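Local coordinates for protein hemolysin (Streptococcus suis, PDB 3HVN) that probably binds cholesterol-containing host membranes and assembles there into oligomeric pores that lyse the cell, as a cholesterol-dependent cytolysin, at residues 50-55 against 111-116; 83-88 against 375-380; 407-412 against 430-435. The protein carries 1 engineered substitution. All coordinates share one frame; numbering follows the deposited sequence.

Contact 1 (50-55 against 111-116); sequences EILTNE and QNLLDN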
# COMPACT_ATOMS: atom_id res chain seq x y z
N GLU A 50 25.79 -9.99 -0.93
CA GLU A 50 26.42 -8.75 -0.48
C GLU A 50 26.69 -7.79 -1.64
O GLU A 50 26.92 -6.60 -1.42
CB GLU A 50 27.73 -9.06 0.26
CG GLU A 50 27.54 -9.93 1.49
CD GLU A 50 26.63 -9.30 2.53
OE1 GLU A 50 26.47 -8.06 2.51
OE2 GLU A 50 26.08 -10.04 3.37
N ILE A 51 26.65 -8.30 -2.86
CA ILE A 51 26.88 -7.48 -4.04
C ILE A 51 25.55 -7.03 -4.65
O ILE A 51 25.53 -6.26 -5.62
CB ILE A 51 27.73 -8.21 -5.10
CG1 ILE A 51 28.41 -7.21 -6.03
CG2 ILE A 51 26.87 -9.20 -5.88
CD1 ILE A 51 29.34 -7.85 -7.04
N LEU A 52 24.45 -7.50 -4.08
CA LEU A 52 23.12 -7.10 -4.51
C LEU A 52 22.35 -6.51 -3.34
O LEU A 52 21.19 -6.86 -3.11
CB LEU A 52 22.36 -8.30 -5.09
CG LEU A 52 22.94 -8.96 -6.34
CD1 LEU A 52 22.17 -10.23 -6.68
CD2 LEU A 52 22.92 -7.99 -7.51
N THR A 53 22.99 -5.61 -2.61
CA THR A 53 22.41 -5.04 -1.40
C THR A 53 22.12 -3.55 -1.53
O THR A 53 22.89 -2.81 -2.16
CB THR A 53 23.33 -5.27 -0.18
OG1 THR A 53 23.52 -6.68 0.01
CG2 THR A 53 22.71 -4.67 1.08
N ASN A 54 21.01 -3.11 -0.94
CA ASN A 54 20.64 -1.70 -0.93
C ASN A 54 20.34 -1.20 0.48
O ASN A 54 19.25 -1.43 1.02
CB ASN A 54 19.44 -1.45 -1.85
CG ASN A 54 19.84 -1.40 -3.31
OD1 ASN A 54 21.01 -1.25 -3.65
ND2 ASN A 54 18.85 -1.51 -4.19
N GLU A 55 21.31 -0.53 1.08
CA GLU A 55 21.16 0.04 2.41
C GLU A 55 20.42 1.37 2.33
O GLU A 55 19.78 1.68 1.33
CB GLU A 55 22.52 0.25 3.06
CG GLU A 55 23.46 1.15 2.27
CD GLU A 55 24.75 1.45 3.01
OE1 GLU A 55 24.82 1.18 4.22
OE2 GLU A 55 25.70 1.95 2.37
N GLN A 111 26.43 -2.70 -10.02
CA GLN A 111 25.54 -1.63 -9.58
C GLN A 111 24.49 -1.33 -10.64
O GLN A 111 23.37 -0.91 -10.32
CB GLN A 111 26.34 -0.37 -9.25
CG GLN A 111 25.49 0.81 -8.78
CD GLN A 111 24.81 0.54 -7.45
OE1 GLN A 111 25.12 -0.43 -6.76
NE2 GLN A 111 23.87 1.41 -7.08
N ASN A 112 24.85 -1.53 -11.90
CA ASN A 112 23.91 -1.37 -13.00
C ASN A 112 22.75 -2.35 -12.87
O ASN A 112 21.59 -1.95 -12.88
CB ASN A 112 24.61 -1.55 -14.35
CG ASN A 112 25.37 -0.31 -14.77
OD1 ASN A 112 25.08 0.80 -14.32
ND2 ASN A 112 26.35 -0.49 -15.65
N LEU A 113 23.08 -3.63 -12.74
CA LEU A 113 22.07 -4.66 -12.50
C LEU A 113 21.30 -4.35 -11.23
O LEU A 113 20.10 -4.61 -11.14
CB LEU A 113 22.72 -6.04 -12.40
CG LEU A 113 21.82 -7.16 -11.87
CD1 LEU A 113 20.62 -7.36 -12.79
CD2 LEU A 113 22.60 -8.45 -11.71
N LEU A 114 21.99 -3.80 -10.24
CA LEU A 114 21.37 -3.46 -8.97
C LEU A 114 20.34 -2.34 -9.12
O LEU A 114 19.30 -2.36 -8.46
CB LEU A 114 22.44 -3.07 -7.94
CG LEU A 114 21.94 -2.86 -6.51
CD1 LEU A 114 21.13 -4.06 -6.04
CD2 LEU A 114 23.11 -2.60 -5.57
N ASP A 115 20.63 -1.38 -9.98
CA ASP A 115 19.74 -0.25 -10.20
C ASP A 115 18.76 -0.50 -11.34
O ASP A 115 18.29 0.43 -11.99
CB ASP A 115 20.55 1.03 -10.48
CG ASP A 115 21.26 1.54 -9.25
OD1 ASP A 115 21.04 0.99 -8.15
OD2 ASP A 115 22.05 2.50 -9.37
N ASN A 116 18.46 -1.78 -11.58
CA ASN A 116 17.54 -2.17 -12.64
C ASN A 116 17.94 -1.60 -14.00
O ASN A 116 17.10 -1.38 -14.87
CB ASN A 116 16.11 -1.75 -12.29
CG ASN A 116 15.07 -2.49 -13.10
OD1 ASN A 116 15.40 -3.34 -13.93
ND2 ASN A 116 13.80 -2.18 -12.86
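Leu114 holds CG anti to its backbone N (chi1 -172°), which sends its two methyls off the short helix 111-114 towards residues 50-55; Asn54, with CG anti to its own carbonyl carbon (chi1 -78°), swings its amide out to meet them. The two side chains meet tip to tip, Asn54 CG 4.0 Å from Leu114 CD1. The methyls part company on the backbone of the other segment: Leu114 CD1 lies 3.8 Å from Leu52 C, while Leu114 CD2 sits 3.4 Å from Thr53 O. One residue earlier in the helix, Leu113 CD2 touches Leu52 CD2 at 4.2 Å and extends the apolar strip by one more pair. The helix stops right here in a Schellman motif: Asn116, with positive phi, is its C-prime residue, Asn116 N bonds Leu113 O at 3.3 Å, and the Asn116 side chain is hydrogen-bonded to Tyr363. Leu114 also touches Ile376 of strand 376-401, to whose backbone Leu52 and Asn54 are themselves hydrogen-bonded, at Leu377 and Asn379. No hydrogen bond joins the two segments, so the helix meets the chain around strand 53-54 through the shape of its leucines, while Leu52 and Asn54 direct backbone bonds to strand 376-401.

Contact 2 (83-88 against 375-380); sequences NITNNS and QILSNS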
# COMPACT_ATOMS: atom_id res chain seq x y z
N ASN A 83 10.51 0.24 9.75
CA ASN A 83 11.51 -0.21 8.79
C ASN A 83 10.92 -1.18 7.77
O ASN A 83 10.21 -2.12 8.14
CB ASN A 83 12.69 -0.86 9.50
CG ASN A 83 13.70 -1.46 8.53
OD1 ASN A 83 14.21 -0.77 7.65
ND2 ASN A 83 13.98 -2.75 8.70
N ILE A 84 11.22 -0.96 6.50
CA ILE A 84 10.77 -1.86 5.44
C ILE A 84 11.95 -2.58 4.80
O ILE A 84 12.99 -1.98 4.51
CB ILE A 84 9.94 -1.12 4.37
CG1 ILE A 84 9.27 -2.13 3.43
CG2 ILE A 84 10.81 -0.16 3.58
CD1 ILE A 84 8.42 -1.50 2.35
N THR A 85 11.77 -3.88 4.57
CA THR A 85 12.82 -4.72 4.00
C THR A 85 12.27 -5.49 2.81
O THR A 85 11.14 -5.97 2.83
CB THR A 85 13.34 -5.73 5.04
OG1 THR A 85 13.99 -5.02 6.11
CG2 THR A 85 14.33 -6.69 4.41
N ASN A 86 13.08 -5.61 1.76
CA ASN A 86 12.68 -6.36 0.58
C ASN A 86 13.83 -7.15 -0.04
O ASN A 86 14.80 -6.57 -0.55
CB ASN A 86 12.05 -5.44 -0.46
CG ASN A 86 11.25 -6.21 -1.50
OD1 ASN A 86 10.72 -7.28 -1.23
ND2 ASN A 86 11.15 -5.65 -2.71
N ASN A 87 13.72 -8.47 0.00
CA ASN A 87 14.72 -9.35 -0.58
C ASN A 87 14.09 -10.22 -1.65
O ASN A 87 13.34 -11.15 -1.35
CB ASN A 87 15.33 -10.23 0.52
CG ASN A 87 16.67 -10.83 0.11
OD1 ASN A 87 16.99 -10.90 -1.07
ND2 ASN A 87 17.44 -11.25 1.10
N SER A 88 14.38 -9.92 -2.92
CA SER A 88 13.72 -10.63 -4.01
C SER A 88 14.53 -10.66 -5.30
O SER A 88 15.29 -9.73 -5.60
CB SER A 88 12.34 -10.02 -4.28
OG SER A 88 11.73 -10.63 -5.41
N GLN A 375 19.03 -12.54 -5.86
CA GLN A 375 18.07 -11.87 -4.99
C GLN A 375 18.57 -10.51 -4.52
O GLN A 375 19.43 -10.42 -3.64
CB GLN A 375 17.73 -12.74 -3.78
CG GLN A 375 16.97 -14.01 -4.12
CD GLN A 375 16.55 -14.78 -2.89
OE1 GLN A 375 16.88 -14.40 -1.76
NE2 GLN A 375 15.81 -15.86 -3.09
N ILE A 376 18.03 -9.45 -5.11
CA ILE A 376 18.33 -8.10 -4.67
C ILE A 376 17.71 -7.85 -3.29
O ILE A 376 16.53 -8.14 -3.07
CB ILE A 376 17.80 -7.03 -5.65
CG1 ILE A 376 18.69 -6.96 -6.90
CG2 ILE A 376 17.74 -5.67 -4.99
CD1 ILE A 376 18.54 -8.15 -7.83
N LEU A 377 18.53 -7.33 -2.38
CA LEU A 377 18.05 -6.98 -1.05
C LEU A 377 18.01 -5.46 -0.91
O LEU A 377 18.82 -4.75 -1.51
CB LEU A 377 18.97 -7.57 0.03
CG LEU A 377 18.65 -7.21 1.48
CD1 LEU A 377 17.22 -7.58 1.83
CD2 LEU A 377 19.63 -7.88 2.43
N SER A 378 17.05 -4.96 -0.14
CA SER A 378 16.90 -3.52 0.04
C SER A 378 16.21 -3.19 1.36
O SER A 378 15.12 -3.68 1.64
CB SER A 378 16.12 -2.91 -1.13
OG SER A 378 16.07 -1.50 -1.02
N ASN A 379 16.86 -2.36 2.16
CA ASN A 379 16.30 -1.92 3.43
C ASN A 379 15.99 -0.43 3.42
O ASN A 379 16.66 0.35 2.74
CB ASN A 379 17.24 -2.24 4.59
CG ASN A 379 17.20 -3.70 4.98
OD1 ASN A 379 16.24 -4.41 4.69
ND2 ASN A 379 18.25 -4.16 5.66
N SER A 380 14.97 -0.02 4.17
CA SER A 380 14.61 1.39 4.24
C SER A 380 13.74 1.73 5.44
O SER A 380 12.60 1.28 5.54
CB SER A 380 13.92 1.84 2.95
OG SER A 380 13.59 3.22 3.00
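Ile376 O is gripped twice from the same side: Ser88 N donates to it at 2.8 Å, a fairly straight bond (163° at the hydrogen) lying in the carbonyl plane, and Asn87 CA adds a CA-H...O contact to Ile376 O at 3.3 Å. The pattern repeats along both strands, which run antiparallel at 177°. Ile84, Asn86 and Ser88 each exchange a pair of backbone hydrogen bonds with Ser380, Ser378 and Ile376 respectively; the straightest is Ile84 N to Ser380 O (2.8 Å, 170°), and those given by Ser378 N and Ile376 N are weak. Between them Thr85 faces Asn379, and Asn87 faces Leu377, as non-hydrogen-bonded pairs. On the face carrying these four residues Leu377, with CG anti to its backbone N, crosses Thr85 and Asn87 obliquely, so that Leu377 CD1 meets Asn87 CB at 3.5 Å and Thr85 CG2 at 4.0 Å. Asn87 OD1 also reaches Gln375 CB, 3.4 Å away, and the amides of Asn87 and Gln375 stand almost perpendicular. The other face is turned to helix 190-196. There Ile84 CG2 touches Ser380 CB at 3.8 Å, Ile84 leans on Gln192 and Thr195, Ser380 OG is hydrogen-bonded to Ser191, and Asn86 ND2 and Ser378 OG make weak bonds to Thr195. This face thus mixes two isoleucines, Ile84 and Ile376, with small polar residues. The motif is an antiparallel strand pair within a mixed, curled sheet, with helix 190-196 packed on it; in other cholesterol-dependent cytolysins, helices of this region probably refold into membrane-spanning hairpins.

Contact 3 (407-412 against 430-435); sequences YNITWE and DKNGVN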
# COMPACT_ATOMS: atom_id res chain seq x y z
N TYR A 407 -26.98 19.79 39.91
CA TYR A 407 -26.32 19.16 38.78
C TYR A 407 -24.84 18.92 39.08
O TYR A 407 -24.23 19.66 39.84
CB TYR A 407 -26.48 19.99 37.51
CG TYR A 407 -27.68 19.59 36.67
CD1 TYR A 407 -28.96 19.95 37.04
CD2 TYR A 407 -27.51 18.86 35.50
CE1 TYR A 407 -30.06 19.59 36.27
CE2 TYR A 407 -28.60 18.49 34.73
CZ TYR A 407 -29.87 18.85 35.12
OH TYR A 407 -30.95 18.49 34.35
N ASN A 408 -24.27 17.88 38.47
CA ASN A 408 -22.87 17.54 38.70
C ASN A 408 -22.33 16.58 37.64
O ASN A 408 -22.40 15.36 37.81
CB ASN A 408 -22.68 16.96 40.09
CG ASN A 408 -21.22 16.87 40.50
OD1 ASN A 408 -20.35 17.43 39.84
ND2 ASN A 408 -20.96 16.18 41.60
N ILE A 409 -21.79 17.13 36.56
CA ILE A 409 -21.25 16.32 35.48
C ILE A 409 -19.75 16.57 35.26
O ILE A 409 -19.29 17.72 35.27
CB ILE A 409 -22.02 16.54 34.16
CG1 ILE A 409 -21.83 17.98 33.66
CG2 ILE A 409 -23.50 16.24 34.35
CD1 ILE A 409 -22.64 18.30 32.43
N THR A 410 -19.01 15.49 35.06
CA THR A 410 -17.55 15.57 34.98
C THR A 410 -16.96 14.67 33.89
O THR A 410 -17.63 13.78 33.38
CB THR A 410 -16.90 15.22 36.33
OG1 THR A 410 -15.49 15.48 36.27
CG2 THR A 410 -17.13 13.75 36.66
N TRP A 411 -15.70 14.92 33.56
CA TRP A 411 -14.97 14.12 32.58
C TRP A 411 -13.50 14.52 32.58
O TRP A 411 -13.05 15.28 33.44
CB TRP A 411 -15.57 14.28 31.18
CG TRP A 411 -15.35 15.64 30.59
CD1 TRP A 411 -14.32 16.03 29.79
CD2 TRP A 411 -16.19 16.80 30.76
NE1 TRP A 411 -14.46 17.35 29.44
CE2 TRP A 411 -15.60 17.85 30.02
CE3 TRP A 411 -17.37 17.04 31.45
CZ2 TRP A 411 -16.16 19.12 29.97
CZ3 TRP A 411 -17.92 18.31 31.40
CH2 TRP A 411 -17.32 19.34 30.66
N GLU A 412 -12.74 14.01 31.61
CA GLU A 412 -11.33 14.36 31.49
C GLU A 412 -10.92 14.55 30.03
O GLU A 412 -11.45 13.90 29.14
CB GLU A 412 -10.45 13.29 32.16
CG GLU A 412 -10.68 11.88 31.65
CD GLU A 412 -9.95 10.84 32.49
OE1 GLU A 412 -9.60 11.15 33.65
OE2 GLU A 412 -9.74 9.71 31.99
N ASP A 430 -18.97 23.79 34.68
CA ASP A 430 -18.77 25.05 35.38
C ASP A 430 -19.88 25.36 36.37
O ASP A 430 -19.70 26.13 37.31
CB ASP A 430 -18.61 26.21 34.38
CG ASP A 430 -19.86 26.43 33.55
OD1 ASP A 430 -20.73 25.54 33.52
OD2 ASP A 430 -19.97 27.51 32.92
N LYS A 431 -21.04 24.75 36.17
CA LYS A 431 -22.18 24.95 37.05
C LYS A 431 -22.38 23.75 37.98
O LYS A 431 -23.42 23.63 38.64
CB LYS A 431 -23.45 25.23 36.25
CG LYS A 431 -23.33 26.41 35.30
CD LYS A 431 -24.66 26.72 34.62
CE LYS A 431 -24.49 27.77 33.53
NZ LYS A 431 -23.60 27.29 32.44
N ASN A 432 -21.39 22.87 38.02
CA ASN A 432 -21.42 21.74 38.93
C ASN A 432 -21.69 22.17 40.36
O ASN A 432 -21.29 23.27 40.77
CB ASN A 432 -20.12 20.93 38.85
CG ASN A 432 -20.17 19.86 37.79
OD1 ASN A 432 -21.16 19.71 37.08
ND2 ASN A 432 -19.09 19.09 37.68
N GLY A 433 -22.37 21.32 41.12
CA GLY A 433 -22.76 21.66 42.47
C GLY A 433 -23.91 22.65 42.47
O GLY A 433 -24.57 22.85 43.49
N VAL A 434 -24.15 23.27 41.32
CA VAL A 434 -25.23 24.24 41.20
C VAL A 434 -26.60 23.57 41.22
O VAL A 434 -26.80 22.50 40.63
CB VAL A 434 -25.09 25.12 39.94
CG1 VAL A 434 -26.39 25.84 39.64
CG2 VAL A 434 -23.95 26.12 40.13
N ASN A 435 -27.54 24.20 41.93
CA ASN A 435 -28.90 23.71 42.03
C ASN A 435 -29.88 24.61 41.29
O ASN A 435 -29.91 25.83 41.50
CB ASN A 435 -29.31 23.58 43.50
CG ASN A 435 -29.01 24.83 44.31
OD1 ASN A 435 -28.55 25.84 43.77
ND2 ASN A 435 -29.27 24.77 45.61
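Tyr407, within strand 404-416, has both backbone groups engaged: Tyr407 N donates to Val434 O at 2.8 Å in a nearly straight bond (169°), and Tyr407 O takes Gly433 N at 2.8 Å, each donor arriving almost along the C=O axis. Its ring leads away from residues 430-435 and packs on Leu397, Leu436 and Ile457. Asn408, with CG anti to its backbone N, crosses the side chain of Asn432 at about a right angle. The two amide planes stand 83° apart, and although Asn408 OD1 is 3.0 Å from Asn432 ND2, the angle is too poor for a hydrogen bond. Residues 431-434 form a type II beta turn, with Gly433 supplying the positive phi of its third position; this turn interrupts strand 422-437, the edge of the four-stranded sheet in the C-terminal beta-sandwich domain. The end of the Lys431 side chain reaches a salt bridge with Glu442 and another, Lys431 NZ to Asp430 OD1 at 3.5 Å, and it borders the bound heptane-1,2,3-triol together with Thr437, His439 and Trp440. Ile409 meets the interruption through a side chain: Asn432 OD1 accepts Ile409 N at 2.7 Å and Asn432 ND2 donates to Ile409 O at 2.8 Å, so the amide does the work of a peptide group and its rotation is fixed by two bonds. Both donors approach from above the carbonyl plane of their acceptor. The side chain of Ile409 rests on Leu395, Leu397 and Ile444. Thr410 OG1 hydrogen-bonds Lys427 O, and Trp411 touches Ile444 and Ile446 of strand 440-446.

From the N terminus, residues 50-55 come first and the chain passes through 83-88 before reaching 111-116, where contact 1 closes a loop of 55 residues. Contact 2 is then still open; it closes only at 375-380, after 286 residues that include most of the helices and much of the large antiparallel sheet, so the two contacts cross. They also touch, because strand 53-54 lies beside strand 376-401 in one sheet. That long strand leads into 404-416, where contact 3 opens; it closes at 430-435 across the hairpin, in series with the others. Its centre lies about 57 Å from that of contact 2, in the beta-sandwich domain.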